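Local structure of terminal oxygenase component of carbazole 1,9a-dioxygenase (Sphingomonas, 3GKQ) at residues D158-V163 with G302-S307; A162-H167 with S313-F318; K257-S262 with P277-T282. The protein probably dihydroxylates carbazole at its angular position, using electrons passed by a ferredoxin through a Rieske [2Fe-2S] cluster to a mononuclear non-haem iron. All coordinates share one frame; numbering follows the deposited sequence.

Interaction 1: D158-V163 with G302-S307; sequences DADLAV and GRRVGS
Three backbone hydrogen bonds join 158-163 to 302-307. The straightest runs from V305 N to D160 O, 2.7 Å long with 173° at the hydrogen, its donor nearly on the axis of the C=O bond. A162 and R303 then exchange two bonds: R303 N meets A162 O at 2.9 Å in the carbonyl plane, whereas A162 N reaches R303 O from above the R303 carbonyl plane. They form the hydrogen-bonded pair of an antiparallel ladder between strand 161-170, outermost in the catalytic-domain sheet of this chain, and strand 294-304 beside it. L161 with R304 and V163 with G302 are the flanking non-hydrogen-bonded pairs.

Just before the ladder, where a type I turn from D158 to L161 leads into the strand, the carboxylate of D160 crosses the extended R304 chain obliquely. D160 OD2 forms a salt bridge of 3.1 Å with R304 NE, though the place of this oxygen is less certain; the carboxylate and guanidinium planes stand 79° apart. The R303 guanidinium pairs with E317 on the other side of the sheet.

Packing is thin. L161 CD2 lies over the backbone of the opposite strand, 3.1 Å from R303 N, and a side chain at G302 would collide with L161 CD1. On the A162 side, V305 CG2, anti to its own carbonyl carbon, touches A162 CB at 3.8 Å.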
loop_
_atom_site.group_PDB
_atom_site.type_symbol
_atom_site.label_atom_id
_atom_site.label_comp_id
_atom_site.label_asym_id
_atom_site.label_seq_id
_atom_site.Cartn_x
_atom_site.Cartn_y
_atom_site.Cartn_z
ATOM N N ASP A 158 6.143 20.528 38.879
ATOM C CA ASP A 158 6.766 21.185 40.028
ATOM C C ASP A 158 7.617 22.359 39.553
ATOM O O ASP A 158 8.343 22.256 38.564
ATOM C CB ASP A 158 7.632 20.205 40.821
ATOM C CG ASP A 158 6.810 19.227 41.636
ATOM O OD1 ASP A 158 5.603 19.487 41.835
ATOM O OD2 ASP A 158 7.368 18.205 42.087
ATOM N N ALA A 159 7.521 23.474 40.269
ATOM C CA ALA A 159 8.255 24.687 39.922
ATOM C C ALA A 159 9.760 24.501 39.762
ATOM O O ALA A 159 10.362 25.059 38.845
ATOM C CB ALA A 159 7.977 25.767 40.968
ATOM N N ASP A 160 10.365 23.709 40.642
ATOM C CA ASP A 160 11.809 23.494 40.610
ATOM C C ASP A 160 12.290 22.352 39.719
ATOM O O ASP A 160 13.470 21.985 39.758
ATOM C CB ASP A 160 12.315 23.267 42.035
ATOM C CG ASP A 160 11.772 21.988 42.647
ATOM O OD1 ASP A 160 10.586 21.670 42.409
ATOM O OD2 ASP A 160 12.524 21.307 43.376
ATOM N N LEU A 161 11.394 21.798 38.907
ATOM C CA LEU A 161 11.762 20.688 38.037
ATOM C C LEU A 161 12.207 21.169 36.657
ATOM O O LEU A 161 11.404 21.684 35.878
ATOM C CB LEU A 161 10.572 19.728 37.897
ATOM C CG LEU A 161 10.772 18.219 37.670
ATOM C CD1 LEU A 161 10.061 17.811 36.393
ATOM C CD2 LEU A 161 12.245 17.853 37.612
ATOM N N ALA A 162 13.493 21.014 36.364
ATOM C CA ALA A 162 14.030 21.406 35.065
ATOM C C ALA A 162 13.745 20.228 34.139
ATOM O O ALA A 162 14.046 19.086 34.484
ATOM C CB ALA A 162 15.525 21.648 35.160
ATOM N N VAL A 163 13.174 20.506 32.970
ATOM C CA VAL A 163 12.820 19.450 32.031
ATOM C C VAL A 163 13.336 19.647 30.611
ATOM O O VAL A 163 13.313 20.756 30.077
ATOM C CB VAL A 163 11.281 19.282 31.970
ATOM C CG1 VAL A 163 10.903 18.203 30.961
ATOM C CG2 VAL A 163 10.747 18.926 33.344
ATOM N N GLY A 302 13.661 14.881 33.811
ATOM C CA GLY A 302 13.559 15.997 34.726
ATOM C C GLY A 302 14.533 15.898 35.881
ATOM O O GLY A 302 14.904 14.800 36.304
ATOM N N ARG A 303 14.956 17.054 36.379
ATOM C CA ARG A 303 15.874 17.117 37.511
ATOM C C ARG A 303 15.534 18.319 38.372
ATOM O O ARG A 303 15.399 19.436 37.870
ATOM C CB ARG A 303 17.328 17.232 37.047
ATOM C CG ARG A 303 18.298 17.535 38.195
ATOM C CD ARG A 303 19.739 17.631 37.723
ATOM N NE ARG A 303 20.300 16.317 37.429
ATOM C CZ ARG A 303 21.462 16.118 36.816
ATOM N NH1 ARG A 303 22.197 17.154 36.423
ATOM N NH2 ARG A 303 21.891 14.881 36.594
ATOM N N ARG A 304 15.386 18.078 39.669
ATOM C CA ARG A 304 15.080 19.142 40.615
ATOM C C ARG A 304 16.281 20.092 40.640
ATOM O O ARG A 304 17.410 19.662 40.875
ATOM C CB ARG A 304 14.839 18.544 42.003
ATOM C CG ARG A 304 14.714 19.570 43.108
ATOM C CD ARG A 304 14.378 18.924 44.445
ATOM N NE ARG A 304 14.317 19.920 45.513
ATOM C CZ ARG A 304 13.923 19.662 46.756
ATOM N NH1 ARG A 304 13.550 18.434 47.096
ATOM N NH2 ARG A 304 13.899 20.635 47.663
ATOM N N VAL A 305 16.036 21.373 40.383
ATOM C CA VAL A 305 17.108 22.367 40.359
ATOM C C VAL A 305 16.838 23.549 41.295
ATOM O O VAL A 305 15.692 23.963 41.474
ATOM C CB VAL A 305 17.326 22.889 38.917
ATOM C CG1 VAL A 305 18.256 24.083 38.921
ATOM C CG2 VAL A 305 17.918 21.786 38.058
ATOM N N GLY A 306 17.904 24.087 41.885
ATOM C CA GLY A 306 17.766 25.210 42.799
ATOM C C GLY A 306 18.445 26.495 42.353
ATOM O O GLY A 306 18.371 27.511 43.046
ATOM N N SER A 307 19.111 26.464 41.204
ATOM C CA SER A 307 19.790 27.650 40.698
ATOM C C SER A 307 19.904 27.604 39.181
ATOM O O SER A 307 19.930 26.527 38.582
ATOM C CB SER A 307 21.187 27.758 41.304
ATOM O OG SER A 307 22.031 26.728 40.817
#

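Interaction 2: A162-H167 with S313-F318; sequences AVHGQH and SFEAEF
H164 reaches out from strand 161-170 between two phenylalanines of helix 308-328. Its CB sits over the centre of the F318 ring, 3.5 Å from the centroid and only 7° off the ring normal, a CH-pi contact that meets the face squarely. From there CG lies anti to the carbonyl carbon (chi1 -63°), and the imidazole leans toward the helix. CD2 comes next: it is 3.5 Å from F314 CE2, which lies at the edge of the imidazole, near its plane, so that the two side chains meet tip to tip. Their rings are inclined by 44°, neither stacked nor perpendicular.

At the far end, NE2 rests 3.4 Å from E315 CB, and CE1 faces E315 CG. E315 bends at chi2 and crosses the histidine at about a right angle. Its OE2 stays 5.1 Å from H164 ND1, near enough that the carboxylate might favour a protonated imidazole, though the charge of the histidine is not established.

H164, F314 and F318 thus form an aromatic cluster where the helix packs on one face of the antiparallel sheet, over its outermost strand in this chain, the helix-on-sheet arrangement of the Bet v 1-like, or helix-grip, catalytic domain. The two segments run nearly parallel in the same direction, their axes 9.1 Å apart at closest approach.

Either side of H164 the strand meets the same two rings. F318 CZ abuts the backbone of G165, 3.4 Å from G165 N. F314 CD2 packs on A162 CB at 3.9 Å, while F314 CE2 lies 3.4 Å from A162 O.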
loop_
_atom_site.group_PDB
_atom_site.type_symbol
_atom_site.label_atom_id
_atom_site.label_comp_id
_atom_site.label_asym_id
_atom_site.label_seq_id
_atom_site.Cartn_x
_atom_site.Cartn_y
_atom_site.Cartn_z
ATOM N N ALA A 162 13.493 21.014 36.364
ATOM C CA ALA A 162 14.030 21.406 35.065
ATOM C C ALA A 162 13.745 20.228 34.139
ATOM O O ALA A 162 14.046 19.086 34.484
ATOM C CB ALA A 162 15.525 21.648 35.160
ATOM N N VAL A 163 13.174 20.506 32.970
ATOM C CA VAL A 163 12.820 19.450 32.031
ATOM C C VAL A 163 13.336 19.647 30.611
ATOM O O VAL A 163 13.313 20.756 30.077
ATOM C CB VAL A 163 11.281 19.282 31.970
ATOM C CG1 VAL A 163 10.903 18.203 30.961
ATOM C CG2 VAL A 163 10.747 18.926 33.344
ATOM N N HIS A 164 13.800 18.553 30.014
ATOM C CA HIS A 164 14.299 18.538 28.642
ATOM C C HIS A 164 13.863 17.210 28.035
ATOM O O HIS A 164 13.634 16.243 28.760
ATOM C CB HIS A 164 15.827 18.640 28.615
ATOM C CG HIS A 164 16.353 19.921 29.177
ATOM N ND1 HIS A 164 16.095 21.146 28.598
ATOM C CD2 HIS A 164 17.090 20.173 30.282
ATOM C CE1 HIS A 164 16.654 22.097 29.324
ATOM N NE2 HIS A 164 17.262 21.536 30.351
ATOM N N GLY A 165 13.743 17.157 26.715
ATOM C CA GLY A 165 13.326 15.917 26.091
ATOM C C GLY A 165 13.440 15.890 24.584
ATOM O O GLY A 165 13.955 16.823 23.968
ATOM N N GLN A 166 12.962 14.798 23.996
ATOM C CA GLN A 166 12.981 14.605 22.553
ATOM C C GLN A 166 11.809 13.704 22.177
ATOM O O GLN A 166 11.243 13.016 23.031
ATOM C CB GLN A 166 14.291 13.938 22.111
ATOM C CG GLN A 166 14.549 12.573 22.756
ATOM C CD GLN A 166 15.726 11.830 22.127
ATOM O OE1 GLN A 166 16.660 12.442 21.614
ATOM N NE2 GLN A 166 15.689 10.502 22.185
ATOM N N HIS A 167 11.441 13.709 20.902
ATOM C CA HIS A 167 10.352 12.860 20.441
ATOM C C HIS A 167 10.672 12.245 19.087
ATOM O O HIS A 167 11.531 12.738 18.355
ATOM C CB HIS A 167 9.030 13.643 20.390
ATOM C CG HIS A 167 9.084 14.893 19.567
ATOM N ND1 HIS A 167 9.171 14.881 18.189
ATOM C CD2 HIS A 167 9.032 16.198 19.929
ATOM C CE1 HIS A 167 9.169 16.124 17.740
ATOM N NE2 HIS A 167 9.085 16.942 18.775
ATOM N N SER A 313 23.546 23.457 33.838
ATOM C CA SER A 313 24.405 22.289 33.975
ATOM C C SER A 313 23.653 21.039 33.516
ATOM O O SER A 313 24.189 20.221 32.768
ATOM C CB SER A 313 24.841 22.130 35.434
ATOM O OG SER A 313 25.690 21.005 35.590
ATOM N N PHE A 314 22.412 20.897 33.970
ATOM C CA PHE A 314 21.601 19.746 33.587
ATOM C C PHE A 314 21.351 19.767 32.082
ATOM O O PHE A 314 21.501 18.754 31.400
ATOM C CB PHE A 314 20.265 19.765 34.335
ATOM C CG PHE A 314 19.281 18.735 33.846
ATOM C CD1 PHE A 314 19.665 17.405 33.689
ATOM C CD2 PHE A 314 17.969 19.093 33.550
ATOM C CE1 PHE A 314 18.757 16.449 33.238
ATOM C CE2 PHE A 314 17.054 18.140 33.098
ATOM C CZ PHE A 314 17.450 16.818 32.944
ATOM N N GLU A 315 20.975 20.933 31.572
ATOM C CA GLU A 315 20.707 21.101 30.151
ATOM C C GLU A 315 21.899 20.585 29.346
ATOM O O GLU A 315 21.729 19.894 28.339
ATOM C CB GLU A 315 20.457 22.583 29.856
ATOM C CG GLU A 315 19.932 22.906 28.464
ATOM C CD GLU A 315 20.946 22.647 27.370
ATOM O OE1 GLU A 315 22.144 22.941 27.580
ATOM O OE2 GLU A 315 20.544 22.162 26.291
ATOM N N ALA A 316 23.106 20.913 29.802
ATOM C CA ALA A 316 24.325 20.486 29.122
ATOM C C ALA A 316 24.528 18.978 29.238
ATOM O O ALA A 316 24.901 18.315 28.269
ATOM C CB ALA A 316 25.533 21.221 29.702
ATOM N N GLU A 317 24.286 18.441 30.429
ATOM C CA GLU A 317 24.444 17.012 30.662
ATOM C C GLU A 317 23.418 16.225 29.844
ATOM O O GLU A 317 23.714 15.139 29.337
ATOM C CB GLU A 317 24.282 16.707 32.156
ATOM C CG GLU A 317 24.478 15.248 32.511
ATOM C CD GLU A 317 24.470 15.002 34.008
ATOM O OE1 GLU A 317 23.485 15.391 34.671
ATOM O OE2 GLU A 317 25.451 14.415 34.521
ATOM N N PHE A 318 22.214 16.781 29.722
ATOM C CA PHE A 318 21.138 16.151 28.959
ATOM C C PHE A 318 21.599 15.930 27.522
ATOM O O PHE A 318 21.553 14.814 27.002
ATOM C CB PHE A 318 19.892 17.045 28.959
ATOM C CG PHE A 318 18.777 16.542 28.075
ATOM C CD1 PHE A 318 17.959 15.492 28.486
ATOM C CD2 PHE A 318 18.562 17.107 26.819
ATOM C CE1 PHE A 318 16.941 15.010 27.658
ATOM C CE2 PHE A 318 17.547 16.631 25.982
ATOM C CZ PHE A 318 16.735 15.579 26.406
#

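Interaction 3: K257-S262 with P277-T282; sequences KMVAIS and PDPTLT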
loop_
_atom_site.group_PDB
_atom_site.type_symbol
_atom_site.label_atom_id
_atom_site.label_comp_id
_atom_site.label_asym_id
_atom_site.label_seq_id
_atom_site.Cartn_x
_atom_site.Cartn_y
_atom_site.Cartn_z
ATOM N N LYS A 257 24.141 1.840 41.381
ATOM C CA LYS A 257 23.115 2.869 41.207
ATOM C C LYS A 257 21.751 2.213 41.031
ATOM O O LYS A 257 21.519 1.487 40.062
ATOM C CB LYS A 257 23.427 3.753 39.999
ATOM C CG LYS A 257 24.641 4.637 40.188
ATOM C CD LYS A 257 24.753 5.666 39.073
ATOM C CE LYS A 257 25.907 6.623 39.327
ATOM N NZ LYS A 257 25.952 7.715 38.322
ATOM N N MET A 258 20.857 2.468 41.982
ATOM C CA MET A 258 19.515 1.906 41.963
ATOM C C MET A 258 18.524 2.850 41.282
ATOM O O MET A 258 18.299 3.971 41.743
ATOM C CB MET A 258 19.052 1.623 43.394
ATOM C CG MET A 258 20.089 0.903 44.243
ATOM S SD MET A 258 20.656 -0.633 43.491
ATOM C CE MET A 258 19.400 -1.768 44.079
ATOM N N VAL A 259 17.933 2.385 40.186
ATOM C CA VAL A 259 16.963 3.183 39.441
ATOM C C VAL A 259 15.659 2.418 39.257
ATOM O O VAL A 259 15.554 1.253 39.646
ATOM C CB VAL A 259 17.506 3.574 38.050
ATOM C CG1 VAL A 259 18.655 4.556 38.200
ATOM C CG2 VAL A 259 17.957 2.331 37.299
ATOM N N ALA A 260 14.670 3.075 38.660
ATOM C CA ALA A 260 13.370 2.451 38.428
ATOM C C ALA A 260 12.863 1.835 39.727
ATOM O O ALA A 260 12.511 0.650 39.781
ATOM C CB ALA A 260 13.483 1.380 37.342
ATOM N N ILE A 261 12.844 2.649 40.775
ATOM C CA ILE A 261 12.377 2.221 42.085
ATOM C C ILE A 261 10.861 2.364 42.128
ATOM O O ILE A 261 10.163 1.552 42.735
ATOM C CB ILE A 261 13.015 3.086 43.195
ATOM C CG1 ILE A 261 14.510 2.764 43.300
ATOM C CG2 ILE A 261 12.306 2.854 44.524
ATOM C CD1 ILE A 261 15.266 3.645 44.271
ATOM N N SER A 262 10.360 3.403 41.471
ATOM C CA SER A 262 8.931 3.664 41.420
ATOM C C SER A 262 8.476 3.949 39.996
ATOM O O SER A 262 8.818 4.989 39.421
ATOM C CB SER A 262 8.577 4.855 42.305
ATOM O OG SER A 262 7.227 5.238 42.108
ATOM N N PRO A 277 17.277 7.952 34.065
ATOM C CA PRO A 277 18.227 6.834 33.999
ATOM C C PRO A 277 19.359 6.949 35.026
ATOM O O PRO A 277 20.390 6.284 34.912
ATOM C CB PRO A 277 18.749 6.928 32.576
ATOM C CG PRO A 277 18.849 8.415 32.391
ATOM C CD PRO A 277 17.542 8.918 32.982
ATOM N N ASP A 278 19.158 7.803 36.022
ATOM C CA ASP A 278 20.150 8.018 37.066
ATOM C C ASP A 278 19.415 8.419 38.332
ATOM O O ASP A 278 18.318 8.978 38.269
ATOM C CB ASP A 278 21.132 9.120 36.644
ATOM C CG ASP A 278 22.257 9.321 37.653
ATOM O OD1 ASP A 278 22.046 10.034 38.660
ATOM O OD2 ASP A 278 23.347 8.751 37.438
ATOM N N PRO A 279 19.996 8.120 39.504
ATOM C CA PRO A 279 19.357 8.471 40.774
ATOM C C PRO A 279 19.016 9.958 40.892
ATOM O O PRO A 279 18.183 10.346 41.709
ATOM C CB PRO A 279 20.391 8.026 41.807
ATOM C CG PRO A 279 20.995 6.821 41.159
ATOM C CD PRO A 279 21.192 7.288 39.731
ATOM N N THR A 280 19.657 10.789 40.075
ATOM C CA THR A 280 19.408 12.229 40.117
ATOM C C THR A 280 18.421 12.688 39.047
ATOM O O THR A 280 18.210 13.889 38.871
ATOM C CB THR A 280 20.707 13.028 39.913
ATOM O OG1 THR A 280 21.213 12.775 38.595
ATOM C CG2 THR A 280 21.759 12.620 40.951
ATOM N N LEU A 281 17.818 11.739 38.338
ATOM C CA LEU A 281 16.879 12.079 37.274
ATOM C C LEU A 281 15.568 11.309 37.345
ATOM O O LEU A 281 15.477 10.267 37.990
ATOM C CB LEU A 281 17.528 11.821 35.913
ATOM C CG LEU A 281 18.830 12.566 35.618
ATOM C CD1 LEU A 281 19.432 12.057 34.317
ATOM C CD2 LEU A 281 18.552 14.058 35.544
ATOM N N THR A 282 14.551 11.847 36.678
ATOM C CA THR A 282 13.240 11.215 36.614
ATOM C C THR A 282 12.814 11.240 35.153
ATOM O O THR A 282 12.888 12.280 34.497
ATOM C CB THR A 282 12.190 11.971 37.456
ATOM O OG1 THR A 282 12.545 11.902 38.842
ATOM C CG2 THR A 282 10.810 11.347 37.272
HETATM O O HOH W 1 24.510 9.384 40.213
#
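K257 and D278 cross obliquely, the lysine extended beyond CG so that its ammonium comes to the aspartate from the side of the second carboxylate oxygen. The salt bridge K257 NZ to D278 OD2 is 2.9 Å long and uses the syn lone pair of OD2. A water spans the same pair: it accepts from K257 NZ at 2.9 Å and donates to D278 OD1 at 3.0 Å. N199 backs up both charges, its OD1 receiving K257 NZ and its ND2 binding D278 OD2.

D278 CG is anti to the backbone N (chi1 -176°), and OD1 also grips its own segment. T280 N approaches OD1 along the anti lone pair at 2.9 Å, closing an Asx turn, and T280 OG1 donates to it from above the carboxylate plane. The Asx turn overlaps a type I turn from D278 to L281 in the loop that joins strands 270-274 and 282-289 of the catalytic-domain sheet. The partner segment is the loop before strand 262-266. An alanine in place of D278 would remove the salt bridge and both OD1 bonds to T280, and would probably loosen the turn and the hold between the two loops.

P279 lies across the lysine at about a right angle, its CD 4.0 Å from K257 CD. V259 CG1 meets the same P279 CD and also rests 3.9 Å from D278 CA. P277, before D278 and after a cis peptide bond, has its side chain about 11 Å from the bound Fe(II) ion.

How the interactions relate
All three contacts lie in the catalytic domain, on the same side of the chain's centre. Interactions 1 and 2 share A162 and V163 of strand 161-170: the first pairs it with its neighbour in the sheet at the surface, chiefly through backbone bonds, and the second, partly buried, sets on it helix 308-328, which follows strand 294-304, by aromatic packing. Interaction 3, also partly buried, joins two loops by a charged pair and proline packing. R303 ties the three together: from interaction 1 its NH2 reaches E317 of interaction 2 and, probably, T280 of interaction 3. L281 of interaction 3 also packs on F314 of interaction 2. Of the three, interaction 3 lies nearest a bound iron.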